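Local coordinates for protein CG4930 (PDB 3ISM) that inhibits the nuclease EndoG by forming a complex with it, at residues Asn271-Leu276 with Leu309-Asp314; Phe297-Glu302 with Asp314-Met319. The protein carries 1 engineered substitution. All coordinates share one frame; numbering follows the deposited sequence.

Contact 1: Asn271-Leu276 with Leu309-Asp314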
ATOM      1  N   ASN C 271      -9.156 -48.828  12.677  1.00 37.10           N
ATOM      2  CA  ASN C 271      -9.747 -47.496  12.822  1.00 37.24           C
ATOM      3  C   ASN C 271      -8.745 -46.457  13.322  1.00 37.31           C
ATOM      4  O   ASN C 271      -8.740 -45.323  12.847  1.00 37.29           O
ATOM      5  CB  ASN C 271     -10.963 -47.537  13.752  1.00 37.25           C
ATOM      6  CG  ASN C 271     -12.178 -48.162  13.099  1.00 37.59           C
ATOM      7  OD1 ASN C 271     -12.343 -48.100  11.881  1.00 37.99           O
ATOM      8  ND2 ASN C 271     -13.044 -48.765  13.910  1.00 37.52           N
ATOM      9  N   LYS C 272      -7.898 -46.861  14.272  1.00 37.37           N
ATOM     10  CA  LYS C 272      -6.873 -45.988  14.856  1.00 37.42           C
ATOM     11  C   LYS C 272      -5.734 -45.686  13.888  1.00 37.45           C
ATOM     12  O   LYS C 272      -5.097 -44.631  13.980  1.00 37.51           O
ATOM     13  CB  LYS C 272      -6.302 -46.601  16.139  1.00 37.43           C
ATOM     14  CG  LYS C 272      -7.250 -46.564  17.332  1.00 37.46           C
ATOM     15  CD  LYS C 272      -6.661 -47.286  18.534  1.00 37.53           C
ATOM     16  CE  LYS C 272      -7.662 -47.360  19.677  1.00 37.97           C
ATOM     17  NZ  LYS C 272      -7.200 -48.256  20.774  1.00 38.22           N
ATOM     18  N   ALA C 273      -5.472 -46.617  12.973  1.00 37.34           N
ATOM     19  CA  ALA C 273      -4.444 -46.427  11.953  1.00 37.27           C
ATOM     20  C   ALA C 273      -4.937 -45.460  10.883  1.00 37.15           C
ATOM     21  O   ALA C 273      -4.213 -44.545  10.481  1.00 37.22           O
ATOM     22  CB  ALA C 273      -4.044 -47.761  11.333  1.00 37.28           C
ATOM     23  N   ALA C 274      -6.179 -45.665  10.444  1.00 37.04           N
ATOM     24  CA  ALA C 274      -6.835 -44.788   9.473  1.00 36.93           C
ATOM     25  C   ALA C 274      -7.054 -43.373  10.024  1.00 36.89           C
ATOM     26  O   ALA C 274      -7.004 -42.392   9.274  1.00 36.79           O
ATOM     27  CB  ALA C 274      -8.154 -45.389   9.042  1.00 36.82           C
ATOM     28  N   GLU C 275      -7.300 -43.297  11.333  1.00 36.75           N
ATOM     29  CA  GLU C 275      -7.498 -42.048  12.062  1.00 36.71           C
ATOM     30  C   GLU C 275      -6.254 -41.173  11.926  1.00 36.51           C
ATOM     31  O   GLU C 275      -6.338 -40.020  11.490  1.00 36.58           O
ATOM     32  CB  GLU C 275      -7.731 -42.364  13.541  1.00 36.75           C
ATOM     33  CG  GLU C 275      -8.934 -41.700  14.180  1.00 37.03           C
ATOM     34  CD  GLU C 275      -9.291 -42.328  15.517  1.00 37.05           C
ATOM     35  OE1 GLU C 275      -9.227 -43.572  15.625  1.00 37.48           O
ATOM     36  OE2 GLU C 275      -9.636 -41.585  16.460  1.00 37.61           O
ATOM     37  N   LEU C 276      -5.104 -41.745  12.290  1.00 36.23           N
ATOM     38  CA  LEU C 276      -3.824 -41.037  12.254  1.00 35.90           C
ATOM     39  C   LEU C 276      -3.351 -40.737  10.827  1.00 35.71           C
ATOM     40  O   LEU C 276      -2.874 -39.635  10.548  1.00 35.62           O
ATOM     41  CB  LEU C 276      -2.752 -41.819  13.028  1.00 35.86           C
ATOM     42  CG  LEU C 276      -1.314 -41.283  13.018  1.00 35.79           C
ATOM     43  CD1 LEU C 276      -1.251 -39.837  13.485  1.00 35.54           C
ATOM     44  CD2 LEU C 276      -0.414 -42.138  13.872  1.00 35.62           C
ATOM     45  N   LEU C 309      -7.537 -56.363   3.250  1.00 31.83           N
ATOM     46  CA  LEU C 309      -8.460 -55.892   2.218  1.00 31.67           C
ATOM     47  C   LEU C 309      -9.475 -54.883   2.725  1.00 31.55           C
ATOM     48  O   LEU C 309      -9.812 -53.932   2.014  1.00 31.54           O
ATOM     49  CB  LEU C 309      -9.202 -57.079   1.604  1.00 31.77           C
ATOM     50  CG  LEU C 309      -8.778 -57.618   0.237  1.00 32.03           C
ATOM     51  CD1 LEU C 309      -7.271 -57.894   0.136  1.00 31.55           C
ATOM     52  CD2 LEU C 309      -9.609 -58.871  -0.075  1.00 31.68           C
ATOM     53  N   ASP C 310      -9.962 -55.106   3.948  1.00 31.42           N
ATOM     54  CA  ASP C 310     -10.886 -54.191   4.615  1.00 31.19           C
ATOM     55  C   ASP C 310     -10.235 -52.831   4.806  1.00 30.92           C
ATOM     56  O   ASP C 310     -10.875 -51.795   4.589  1.00 30.78           O
ATOM     57  CB  ASP C 310     -11.313 -54.743   5.979  1.00 31.26           C
ATOM     58  CG  ASP C 310     -12.159 -55.989   5.868  1.00 31.76           C
ATOM     59  OD1 ASP C 310     -11.908 -56.940   6.642  1.00 32.54           O
ATOM     60  OD2 ASP C 310     -13.073 -56.020   5.012  1.00 31.69           O
ATOM     61  N   PHE C 311      -8.964 -52.844   5.206  1.00 30.49           N
ATOM     62  CA  PHE C 311      -8.222 -51.609   5.397  1.00 30.29           C
ATOM     63  C   PHE C 311      -8.014 -50.920   4.052  1.00 29.95           C
ATOM     64  O   PHE C 311      -8.253 -49.722   3.937  1.00 29.69           O
ATOM     65  CB  PHE C 311      -6.884 -51.847   6.108  1.00 30.35           C
ATOM     66  CG  PHE C 311      -6.204 -50.572   6.566  1.00 30.76           C
ATOM     67  CD1 PHE C 311      -6.640 -49.903   7.706  1.00 30.16           C
ATOM     68  CD2 PHE C 311      -5.128 -50.046   5.858  1.00 31.14           C
ATOM     69  CE1 PHE C 311      -6.016 -48.732   8.131  1.00 30.21           C
ATOM     70  CE2 PHE C 311      -4.497 -48.875   6.280  1.00 31.33           C
ATOM     71  CZ  PHE C 311      -4.942 -48.217   7.419  1.00 30.34           C
ATOM     72  N   TRP C 312      -7.610 -51.685   3.037  1.00 29.51           N
ATOM     73  CA  TRP C 312      -7.357 -51.118   1.712  1.00 28.97           C
ATOM     74  C   TRP C 312      -8.589 -50.402   1.146  1.00 28.83           C
ATOM     75  O   TRP C 312      -8.526 -49.210   0.832  1.00 28.26           O
ATOM     76  CB  TRP C 312      -6.833 -52.187   0.737  1.00 28.67           C
ATOM     77  CG  TRP C 312      -6.667 -51.718  -0.703  1.00 28.40           C
ATOM     78  CD1 TRP C 312      -7.257 -52.263  -1.818  1.00 28.15           C
ATOM     79  CD2 TRP C 312      -5.869 -50.617  -1.175  1.00 28.39           C
ATOM     80  NE1 TRP C 312      -6.868 -51.575  -2.947  1.00 28.06           N
ATOM     81  CE2 TRP C 312      -6.017 -50.562  -2.580  1.00 28.27           C
ATOM     82  CE3 TRP C 312      -5.037 -49.677  -0.549  1.00 28.38           C
ATOM     83  CZ2 TRP C 312      -5.368 -49.598  -3.365  1.00 27.99           C
ATOM     84  CZ3 TRP C 312      -4.401 -48.720  -1.335  1.00 28.02           C
ATOM     85  CH2 TRP C 312      -4.572 -48.690  -2.725  1.00 27.83           C
ATOM     86  N   ARG C 313      -9.706 -51.124   1.061  1.00 28.57           N
ATOM     87  CA  ARG C 313     -10.922 -50.609   0.427  1.00 28.62           C
ATOM     88  C   ARG C 313     -11.629 -49.485   1.193  1.00 28.50           C
ATOM     89  O   ARG C 313     -11.955 -48.462   0.603  1.00 28.20           O
ATOM     90  CB  ARG C 313     -11.909 -51.747   0.156  1.00 28.70           C
ATOM     91  CG  ARG C 313     -11.386 -52.826  -0.779  1.00 28.70           C
ATOM     92  CD  ARG C 313     -12.520 -53.696  -1.268  1.00 29.11           C
ATOM     93  NE  ARG C 313     -13.335 -54.206  -0.168  1.00 29.34           N
ATOM     94  CZ  ARG C 313     -13.117 -55.353   0.472  1.00 29.72           C
ATOM     95  NH1 ARG C 313     -12.097 -56.137   0.137  1.00 29.14           N
ATOM     96  NH2 ARG C 313     -13.926 -55.718   1.457  1.00 29.77           N
ATOM     97  N   ASP C 314     -11.853 -49.679   2.493  1.00 28.72           N
ATOM     98  CA  ASP C 314     -12.670 -48.766   3.306  1.00 29.05           C
ATOM     99  C   ASP C 314     -11.878 -47.603   3.886  1.00 29.34           C
ATOM    100  O   ASP C 314     -12.453 -46.582   4.284  1.00 29.31           O
ATOM    101  CB  ASP C 314     -13.352 -49.512   4.457  1.00 29.22           C
ATOM    102  CG  ASP C 314     -14.125 -50.736   3.995  1.00 29.50           C
ATOM    103  OD1 ASP C 314     -14.488 -50.807   2.802  1.00 29.43           O
ATOM    104  OD2 ASP C 314     -14.365 -51.628   4.836  1.00 30.92           O
TER
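F311 reaches across to A273 and A274 with the outer end of its ring. Atom CE1 does most of the touching. It lies 3.9 Å from CB of A273 and 4.1 Å from CB of A274. The backbone N of A274 sits at the ring edge, close to the ring plane, and CE1 comes within 3.8 Å of it. The methyl of A273 meets the ring obliquely, and CZ of F311 also reaches it. The ring extends this far because CG stands anti to the backbone N of F311 (chi1 -169°). The small alanines let the backbones at A274 and F311 come to 8.1 Å between CA atoms. No hydrogen bond crosses here, and all three residues are buried. Putting an alanine in place of F311 would probably open a gap facing A273 and A274. The solvent side is looser: N271 and K272 are exposed and point away from 309-314. Away from 271-276, on the exposed part of helix 309-317, R313 and D310 form a long ion pair, with NH2 of R313 3.7 Å from OD2 of D310. No N-H of R313 is aimed at that oxygen, so only the opposite charges attract. The contact joins helix 267-287 to helix 309-317. L260 of helix 238-261 touches both A273 and F311, and V303 of helix 290-305 also touches the F311 side chain. The phenylalanine thus fills a core shared by four helices.

Contact 2: Phe297-Glu302 with Asp314-Met319; sequences FNLRDE and DKMVKM
Two successive helices, 290-305 and 309-317, turn back on each other and pack through M316. This methionine points toward the other helix and ends against L299 and R300. Its methyl CE meets CD2 of L299 at 4.2 Å, an apolar contact. Its SD lies 4.3 Å from CA of R300, and CE also approaches CB of that arginine. The last torsion (chi3 74°) bends CE off the extended line of the M316 chain. Only the root of R300 takes part, because its long arm leads away from M316. The arm is held firmly. NE and NH2 both donate to OD1 of D301, each at 2.9 Å, in a side-on salt bridge. OD1 is met by NE nearly head-on, and it takes the N-H of NH2 on its syn lone pair. Both bonds are bent, with N-H...O angles of 143° and 139°. CD1 of F297 lies 3.5 Å above the guanidinium plane, toward its rim. In turn, NH2 of R300 lies in plane at the edge of the F297 ring. The remaining nitrogen, NH1, bonds to F342 O, so the flat group is fixed on several sides. The wider pi-type turn at 314-317 includes M316. Buried apolar packing between roughly antiparallel neighbours of this kind is typical of an alpha-helical hairpin within a helical bundle.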
ATOM      1  N   PHE C 297       3.156 -45.829  -0.733  1.00 30.94           N
ATOM      2  CA  PHE C 297       3.259 -46.963  -1.648  1.00 30.98           C
ATOM      3  C   PHE C 297       3.769 -48.216  -0.951  1.00 30.94           C
ATOM      4  O   PHE C 297       3.290 -49.324  -1.229  1.00 31.02           O
ATOM      5  CB  PHE C 297       4.192 -46.627  -2.810  1.00 31.20           C
ATOM      6  CG  PHE C 297       3.516 -45.937  -3.954  1.00 31.43           C
ATOM      7  CD1 PHE C 297       2.910 -46.674  -4.965  1.00 31.64           C
ATOM      8  CD2 PHE C 297       3.500 -44.549  -4.033  1.00 32.26           C
ATOM      9  CE1 PHE C 297       2.290 -46.041  -6.033  1.00 31.87           C
ATOM     10  CE2 PHE C 297       2.881 -43.899  -5.099  1.00 32.50           C
ATOM     11  CZ  PHE C 297       2.274 -44.647  -6.102  1.00 32.22           C
ATOM     12  N   ASN C 298       4.748 -48.038  -0.060  1.00 30.76           N
ATOM     13  CA  ASN C 298       5.267 -49.136   0.765  1.00 30.76           C
ATOM     14  C   ASN C 298       4.200 -49.698   1.705  1.00 30.49           C
ATOM     15  O   ASN C 298       4.080 -50.916   1.856  1.00 30.10           O
ATOM     16  CB  ASN C 298       6.486 -48.687   1.582  1.00 31.01           C
ATOM     17  CG  ASN C 298       7.653 -48.235   0.714  1.00 31.14           C
ATOM     18  OD1 ASN C 298       8.239 -47.178   0.954  1.00 31.54           O
ATOM     19  ND2 ASN C 298       8.000 -49.036  -0.290  1.00 30.68           N
ATOM     20  N   LEU C 299       3.429 -48.804   2.328  1.00 30.24           N
ATOM     21  CA  LEU C 299       2.345 -49.212   3.216  1.00 30.25           C
ATOM     22  C   LEU C 299       1.252 -49.980   2.472  1.00 30.47           C
ATOM     23  O   LEU C 299       0.797 -51.022   2.955  1.00 30.51           O
ATOM     24  CB  LEU C 299       1.755 -48.024   3.971  1.00 29.99           C
ATOM     25  CG  LEU C 299       0.519 -48.291   4.841  1.00 30.02           C
ATOM     26  CD1 LEU C 299       0.827 -49.267   5.959  1.00 30.25           C
ATOM     27  CD2 LEU C 299      -0.044 -47.001   5.415  1.00 30.14           C
ATOM     28  N   ARG C 300       0.848 -49.469   1.307  1.00 30.61           N
ATOM     29  CA  ARG C 300      -0.143 -50.142   0.457  1.00 30.63           C
ATOM     30  C   ARG C 300       0.273 -51.569   0.093  1.00 30.66           C
ATOM     31  O   ARG C 300      -0.527 -52.500   0.205  1.00 30.46           O
ATOM     32  CB  ARG C 300      -0.394 -49.353  -0.831  1.00 30.64           C
ATOM     33  CG  ARG C 300      -1.191 -50.138  -1.890  1.00 29.85           C
ATOM     34  CD  ARG C 300      -1.002 -49.580  -3.281  1.00 27.81           C
ATOM     35  NE  ARG C 300       0.311 -49.915  -3.813  1.00 26.74           N
ATOM     36  CZ  ARG C 300       0.710 -49.662  -5.054  1.00 26.40           C
ATOM     37  NH1 ARG C 300      -0.105 -49.059  -5.913  1.00 25.51           N
ATOM     38  NH2 ARG C 300       1.934 -50.016  -5.436  1.00 26.11           N
ATOM     39  N   ASP C 301       1.527 -51.719  -0.336  1.00 30.86           N
ATOM     40  CA  ASP C 301       2.087 -53.025  -0.714  1.00 30.91           C
ATOM     41  C   ASP C 301       2.104 -54.011   0.456  1.00 30.95           C
ATOM     42  O   ASP C 301       1.907 -55.212   0.266  1.00 30.74           O
ATOM     43  CB  ASP C 301       3.503 -52.863  -1.287  1.00 30.77           C
ATOM     44  CG  ASP C 301       3.521 -52.145  -2.633  1.00 30.96           C
ATOM     45  OD1 ASP C 301       2.437 -51.756  -3.134  1.00 31.77           O
ATOM     46  OD2 ASP C 301       4.627 -51.964  -3.191  1.00 29.71           O
ATOM     47  N   GLU C 302       2.339 -53.494   1.659  1.00 31.06           N
ATOM     48  CA  GLU C 302       2.300 -54.310   2.869  1.00 31.29           C
ATOM     49  C   GLU C 302       0.863 -54.628   3.314  1.00 31.11           C
ATOM     50  O   GLU C 302       0.603 -55.704   3.856  1.00 30.89           O
ATOM     51  CB  GLU C 302       3.101 -53.646   3.996  1.00 31.24           C
ATOM     52  CG  GLU C 302       3.549 -54.606   5.109  1.00 32.31           C
ATOM     53  CD  GLU C 302       4.301 -55.827   4.592  1.00 33.45           C
ATOM     54  OE1 GLU C 302       5.156 -55.677   3.691  1.00 33.40           O
ATOM     55  OE2 GLU C 302       4.038 -56.942   5.098  1.00 34.32           O
ATOM     56  N   ASP C 314     -11.853 -49.679   2.493  1.00 28.72           N
ATOM     57  CA  ASP C 314     -12.670 -48.766   3.306  1.00 29.05           C
ATOM     58  C   ASP C 314     -11.878 -47.603   3.886  1.00 29.34           C
ATOM     59  O   ASP C 314     -12.453 -46.582   4.284  1.00 29.31           O
ATOM     60  CB  ASP C 314     -13.352 -49.512   4.457  1.00 29.22           C
ATOM     61  CG  ASP C 314     -14.125 -50.736   3.995  1.00 29.50           C
ATOM     62  OD1 ASP C 314     -14.488 -50.807   2.802  1.00 29.43           O
ATOM     63  OD2 ASP C 314     -14.365 -51.628   4.836  1.00 30.92           O
ATOM     64  N   LYS C 315     -10.564 -47.761   3.952  1.00 29.49           N
ATOM     65  CA  LYS C 315      -9.720 -46.709   4.508  1.00 29.96           C
ATOM     66  C   LYS C 315      -8.842 -46.045   3.448  1.00 29.85           C
ATOM     67  O   LYS C 315      -9.035 -44.872   3.141  1.00 29.93           O
ATOM     68  CB  LYS C 315      -8.886 -47.230   5.694  1.00 30.08           C
ATOM     69  CG  LYS C 315      -9.699 -48.003   6.749  1.00 30.93           C
ATOM     70  CD  LYS C 315     -10.817 -47.151   7.350  1.00 31.53           C
ATOM     71  CE  LYS C 315     -11.630 -47.936   8.365  1.00 32.47           C
ATOM     72  NZ  LYS C 315     -12.593 -47.048   9.087  1.00 33.29           N
ATOM     73  N   MET C 316      -7.901 -46.795   2.880  1.00 29.60           N
ATOM     74  CA  MET C 316      -6.930 -46.219   1.943  1.00 29.41           C
ATOM     75  C   MET C 316      -7.534 -45.731   0.617  1.00 29.45           C
ATOM     76  O   MET C 316      -7.144 -44.659   0.101  1.00 28.87           O
ATOM     77  CB  MET C 316      -5.800 -47.200   1.679  1.00 29.46           C
ATOM     78  CG  MET C 316      -5.015 -47.579   2.916  1.00 29.84           C
ATOM     79  SD  MET C 316      -3.403 -48.258   2.507  1.00 28.83           S
ATOM     80  CE  MET C 316      -2.542 -46.759   2.013  1.00 30.61           C
ATOM     81  N   VAL C 317      -8.481 -46.514   0.085  1.00 29.02           N
ATOM     82  CA  VAL C 317      -9.215 -46.142  -1.126  1.00 29.12           C
ATOM     83  C   VAL C 317     -10.338 -45.143  -0.813  1.00 29.39           C
ATOM     84  O   VAL C 317     -10.328 -44.020  -1.325  1.00 29.29           O
ATOM     85  CB  VAL C 317      -9.802 -47.378  -1.860  1.00 29.25           C
ATOM     86  CG1 VAL C 317     -10.727 -46.951  -3.009  1.00 28.41           C
ATOM     87  CG2 VAL C 317      -8.686 -48.275  -2.380  1.00 28.82           C
ATOM     88  N   LYS C 318     -11.279 -45.556   0.039  1.00 29.52           N
ATOM     89  CA  LYS C 318     -12.492 -44.786   0.327  1.00 30.00           C
ATOM     90  C   LYS C 318     -12.210 -43.379   0.851  1.00 30.07           C
ATOM     91  O   LYS C 318     -12.835 -42.414   0.407  1.00 29.96           O
ATOM     92  CB  LYS C 318     -13.394 -45.548   1.306  1.00 30.15           C
ATOM     93  CG  LYS C 318     -14.681 -44.816   1.696  1.00 30.74           C
ATOM     94  CD  LYS C 318     -15.723 -45.789   2.267  1.00 31.98           C
ATOM     95  CE  LYS C 318     -15.440 -46.172   3.721  1.00 31.52           C
ATOM     96  NZ  LYS C 318     -16.258 -47.342   4.162  1.00 31.34           N
ATOM     97  N   MET C 319     -11.250 -43.266   1.766  1.00 30.15           N
ATOM     98  CA  MET C 319     -10.904 -41.972   2.350  1.00 30.38           C
ATOM     99  C   MET C 319      -9.775 -41.243   1.626  1.00 30.49           C
ATOM    100  O   MET C 319      -9.248 -40.242   2.139  1.00 30.83           O
ATOM    101  CB  MET C 319     -10.574 -42.133   3.823  1.00 30.21           C
ATOM    102  CG  MET C 319     -11.671 -42.812   4.602  1.00 30.24           C
ATOM    103  SD  MET C 319     -11.055 -43.278   6.218  1.00 30.80           S
ATOM    104  CE  MET C 319     -12.600 -43.358   7.145  1.00 30.97           C
TER

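In the fold
Contacts 1 and 2 have centres about 8 Å apart. Both use helix 309-317 and they share D314. Along the chain their segments alternate: 271-276, 297-302, 309-314, 314-319. Helix 309-317 thus packs on the two helices immediately before it, 267-287 and 290-305. The contacts also touch directly. K315 NZ is probably hydrogen-bonded to N271 OD1 at 3.0 Å, and CG of R300 packs on CZ3 of W312. W312 O probably accepts from V317 N, tying the two halves of the shared helix. No other protein chain touches these segments, so they build the bundle itself and do not contact EndoG directly.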